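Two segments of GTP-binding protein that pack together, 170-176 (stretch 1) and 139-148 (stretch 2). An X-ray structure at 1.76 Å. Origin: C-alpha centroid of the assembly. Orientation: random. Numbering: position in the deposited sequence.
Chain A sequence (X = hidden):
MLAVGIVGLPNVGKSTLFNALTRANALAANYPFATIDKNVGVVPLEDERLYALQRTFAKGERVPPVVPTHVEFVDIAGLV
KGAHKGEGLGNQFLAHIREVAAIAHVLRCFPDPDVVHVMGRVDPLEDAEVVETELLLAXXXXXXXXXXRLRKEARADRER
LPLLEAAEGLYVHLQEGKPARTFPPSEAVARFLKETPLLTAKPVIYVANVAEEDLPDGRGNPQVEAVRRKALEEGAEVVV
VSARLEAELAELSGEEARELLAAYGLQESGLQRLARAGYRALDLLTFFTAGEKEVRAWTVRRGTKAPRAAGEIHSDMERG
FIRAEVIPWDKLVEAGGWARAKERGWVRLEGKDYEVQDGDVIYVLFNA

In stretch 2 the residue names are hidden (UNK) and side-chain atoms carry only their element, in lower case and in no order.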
# COMPACT_ATOMS: atom_id res chain seq x y z
N LEU A 170 0.43 22.56 11.13
CA LEU A 170 0.20 21.18 11.57
C LEU A 170 0.04 21.14 13.08
O LEU A 170 -0.76 20.38 13.59
CB LEU A 170 1.37 20.29 11.11
CG LEU A 170 1.33 19.99 9.60
CD1 LEU A 170 2.69 19.56 9.10
CD2 LEU A 170 0.28 18.91 9.34
N TYR A 171 0.80 21.96 13.80
CA TYR A 171 0.69 21.93 15.26
C TYR A 171 -0.72 22.34 15.72
O TYR A 171 -1.27 21.76 16.65
CB TYR A 171 1.75 22.82 15.89
CG TYR A 171 1.94 22.55 17.37
CD1 TYR A 171 2.45 21.33 17.81
CD2 TYR A 171 1.64 23.52 18.31
CE1 TYR A 171 2.66 21.09 19.18
CE2 TYR A 171 1.84 23.30 19.66
CZ TYR A 171 2.35 22.09 20.09
OH TYR A 171 2.56 21.87 21.42
N VAL A 172 -1.31 23.35 15.07
CA VAL A 172 -2.67 23.77 15.40
C VAL A 172 -3.64 22.60 15.17
O VAL A 172 -4.51 22.32 16.01
CB VAL A 172 -3.12 24.93 14.49
CG1 VAL A 172 -4.64 25.19 14.64
CG2 VAL A 172 -2.34 26.18 14.86
N HIS A 173 -3.48 21.97 14.01
CA HIS A 173 -4.33 20.84 13.58
C HIS A 173 -4.25 19.66 14.56
O HIS A 173 -5.28 19.13 15.00
CB HIS A 173 -3.86 20.42 12.18
CG HIS A 173 -4.76 19.45 11.48
ND1 HIS A 173 -5.98 19.82 10.93
CD2 HIS A 173 -4.58 18.15 11.14
CE1 HIS A 173 -6.49 18.79 10.28
NE2 HIS A 173 -5.66 17.77 10.39
N LEU A 174 -3.03 19.24 14.90
CA LEU A 174 -2.86 18.12 15.82
C LEU A 174 -3.30 18.43 17.25
O LEU A 174 -3.82 17.55 17.94
CB LEU A 174 -1.43 17.59 15.77
CG LEU A 174 -1.25 16.53 14.67
CD1 LEU A 174 -1.23 17.20 13.27
CD2 LEU A 174 0.09 15.81 14.90
N GLN A 175 -3.12 19.67 17.68
CA GLN A 175 -3.55 20.06 19.02
C GLN A 175 -5.09 19.98 19.10
O GLN A 175 -5.64 19.91 20.19
CB GLN A 175 -3.06 21.48 19.35
CG GLN A 175 -1.63 21.51 19.90
CD GLN A 175 -1.45 20.75 21.23
OE1 GLN A 175 -2.40 20.22 21.82
NE2 GLN A 175 -0.21 20.69 21.71
N GLU A 176 -5.76 20.01 17.95
CA GLU A 176 -7.23 19.86 17.94
C GLU A 176 -7.61 18.38 17.85
O GLU A 176 -8.78 18.04 17.71
CB GLU A 176 -7.84 20.63 16.76
CG GLU A 176 -7.62 22.11 16.90
CD GLU A 176 -8.09 22.95 15.74
OE1 GLU A 176 -8.42 22.40 14.68
OE2 GLU A 176 -8.12 24.19 15.89
N UNK A 139 3.47 12.58 17.62
CA UNK A 139 3.62 13.60 16.58
C UNK A 139 3.69 15.01 17.18
O UNK A 139 4.41 15.87 16.64
c UNK A 139 2.64 12.47 14.53
o UNK A 139 1.69 12.25 13.75
c UNK A 139 2.46 13.55 15.60
o UNK A 139 3.74 11.88 14.46
N UNK A 140 2.94 15.24 18.25
CA UNK A 140 2.96 16.57 18.89
C UNK A 140 4.35 16.81 19.47
O UNK A 140 4.89 17.89 19.35
c UNK A 140 -0.61 16.56 20.49
c UNK A 140 1.87 16.69 19.97
c UNK A 140 0.29 18.18 18.79
c UNK A 140 0.46 16.79 19.39
N UNK A 141 4.93 15.78 20.09
CA UNK A 141 6.28 15.90 20.62
C UNK A 141 7.29 16.16 19.49
O UNK A 141 8.21 16.96 19.60
c UNK A 141 6.65 14.62 21.39
N UNK A 142 7.12 15.45 18.37
CA UNK A 142 8.00 15.66 17.23
C UNK A 142 7.88 17.09 16.73
O UNK A 142 8.89 17.74 16.43
c UNK A 142 7.64 14.71 16.09
c UNK A 142 8.43 15.05 14.80
o UNK A 142 7.93 13.39 16.50
N UNK A 143 6.65 17.57 16.62
CA UNK A 143 6.43 18.93 16.14
C UNK A 143 7.05 19.96 17.09
O UNK A 143 7.65 20.92 16.63
c UNK A 143 2.83 18.63 14.79
c UNK A 143 4.33 18.65 14.69
c UNK A 143 4.80 19.50 13.51
c UNK A 143 4.94 19.21 15.99
N UNK A 144 6.92 19.74 18.39
CA UNK A 144 7.48 20.69 19.36
C UNK A 144 8.98 20.77 19.15
O UNK A 144 9.56 21.86 19.15
c UNK A 144 7.12 20.26 20.79
c UNK A 144 5.62 20.48 21.10
o UNK A 144 5.77 18.79 22.81
c UNK A 144 5.02 19.53 22.14
o UNK A 144 3.77 19.54 22.29
N UNK A 145 9.62 19.61 18.97
CA UNK A 145 11.06 19.61 18.75
C UNK A 145 11.42 20.29 17.43
O UNK A 145 12.37 21.07 17.37
c UNK A 145 12.37 16.19 20.04
c UNK A 145 11.61 18.19 18.75
n UNK A 145 10.45 14.54 21.31
n UNK A 145 11.59 15.14 19.39
c UNK A 145 10.69 14.37 20.01
n UNK A 145 10.05 13.43 19.35
c UNK A 145 11.63 17.53 20.11
N UNK A 146 10.68 20.01 16.36
CA UNK A 146 10.99 20.63 15.07
C UNK A 146 10.72 22.14 15.06
O UNK A 146 11.48 22.90 14.47
n UNK A 146 14.72 19.01 13.26
c UNK A 146 13.86 19.20 12.26
c UNK A 146 10.19 19.97 13.93
c UNK A 146 10.52 18.49 13.70
c UNK A 146 12.03 18.28 13.62
n UNK A 146 14.28 19.70 11.10
n UNK A 146 12.58 18.87 12.41
N UNK A 147 9.65 22.58 15.73
CA UNK A 147 9.35 24.02 15.75
C UNK A 147 10.52 24.79 16.35
O UNK A 147 10.90 25.85 15.86
c UNK A 147 8.07 24.30 16.53
c UNK A 147 5.59 24.02 16.79
c UNK A 147 6.51 24.99 14.67
c UNK A 147 6.74 23.97 15.81
N UNK A 148 11.09 24.24 17.41
CA UNK A 148 12.22 24.90 18.07
C UNK A 148 13.44 24.94 17.15
O UNK A 148 14.06 25.98 17.00
c UNK A 148 12.59 24.18 19.38
c UNK A 148 11.42 24.06 20.36
c UNK A 148 11.81 24.35 21.80
o UNK A 148 10.97 24.12 22.70
o UNK A 148 12.95 24.82 22.04
O HOH W 1 0.93 18.91 23.28

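Position 139 carries two side-chain carbons, the second bearing two oxygens, a short carboxylate. Its CB lies 3.3 Å from CD2 of Leu-174, and both oxygens are hydrogen-bonded elsewhere in the structure, so the acid is satisfied although buried. This is Asp-139.

At position 140 four carbons fork at the second, the pattern of leucine. One terminal methyl approaches three residues of stretch 1: it is 3.5 Å from CB of Leu-174, 3.8 Å from CE1 of Tyr-171 and 3.9 Å from NE2 of Gln-175. The residue is Leu-140; its CA-to-CB bond points sideways, but the end of the side chain comes nearer to the other helix, and the methyl is CD2.

Position 141 has a single carbon, directed away from stretch 1 and free of contact with it: Ala-141. At position 142 one carbon bears an oxygen and a carbon. This small branched alcohol, out of reach of stretch 1, is Thr-142.

Position 143 again shows four carbons forked at the second; its CA-to-CB bond points toward the partner helix. Its CB is 3.7 Å from CD1 of Tyr-171, and a terminal methyl is 3.9 Å from CD2 of Leu-174. It is Leu-143, buried, with chi1 in m and chi2 in t, and the methyl near Leu-174 is CD1.

Three carbons, the third with two oxygens, make position 144 a longer carboxylate. One oxygen stands 2.8 Å from OH of Tyr-171, which donates a hydrogen bond to it. The residue is Glu-144, and the acceptor is OE1.

Positions 145 and 146 each have three carbons, a nitrogen, and a carbon carrying two more nitrogens. These guanidinium groups make no contact with stretch 1; they belong to Arg-145 and Arg-146.

Position 147 repeats the four-carbon fork, and one methyl lies over a face of the Tyr-171 ring, 4.0 Å from its CG. This is Leu-147, the methyl being CD1. Position 148, with three carbons and two terminal oxygens, is out of reach: Glu-148.

The two helices run nearly antiparallel, at 155°, with axes 10.2 Å apart at closest approach. Tyr-171 is the knob, its side chain seated among Leu-140, Leu-143, Glu-144 and Leu-147, while Leu-174 packs against Leu-140 and Leu-143, and its CD2 also touches CB of Asp-139. The tyrosine ring thus packs against hydrocarbon while its hydroxyl reaches a carboxylate. Gln-175 joins this polar end: its NE2 donates a weak hydrogen bond to OH of Tyr-171 (3.0 Å), and a water bridges NE2 of Gln-175 (2.6 Å from the water O) to OE1 of Glu-144 (3.1 Å from the water O).

Stretch 2, residues 139-148: DLATLERRLE
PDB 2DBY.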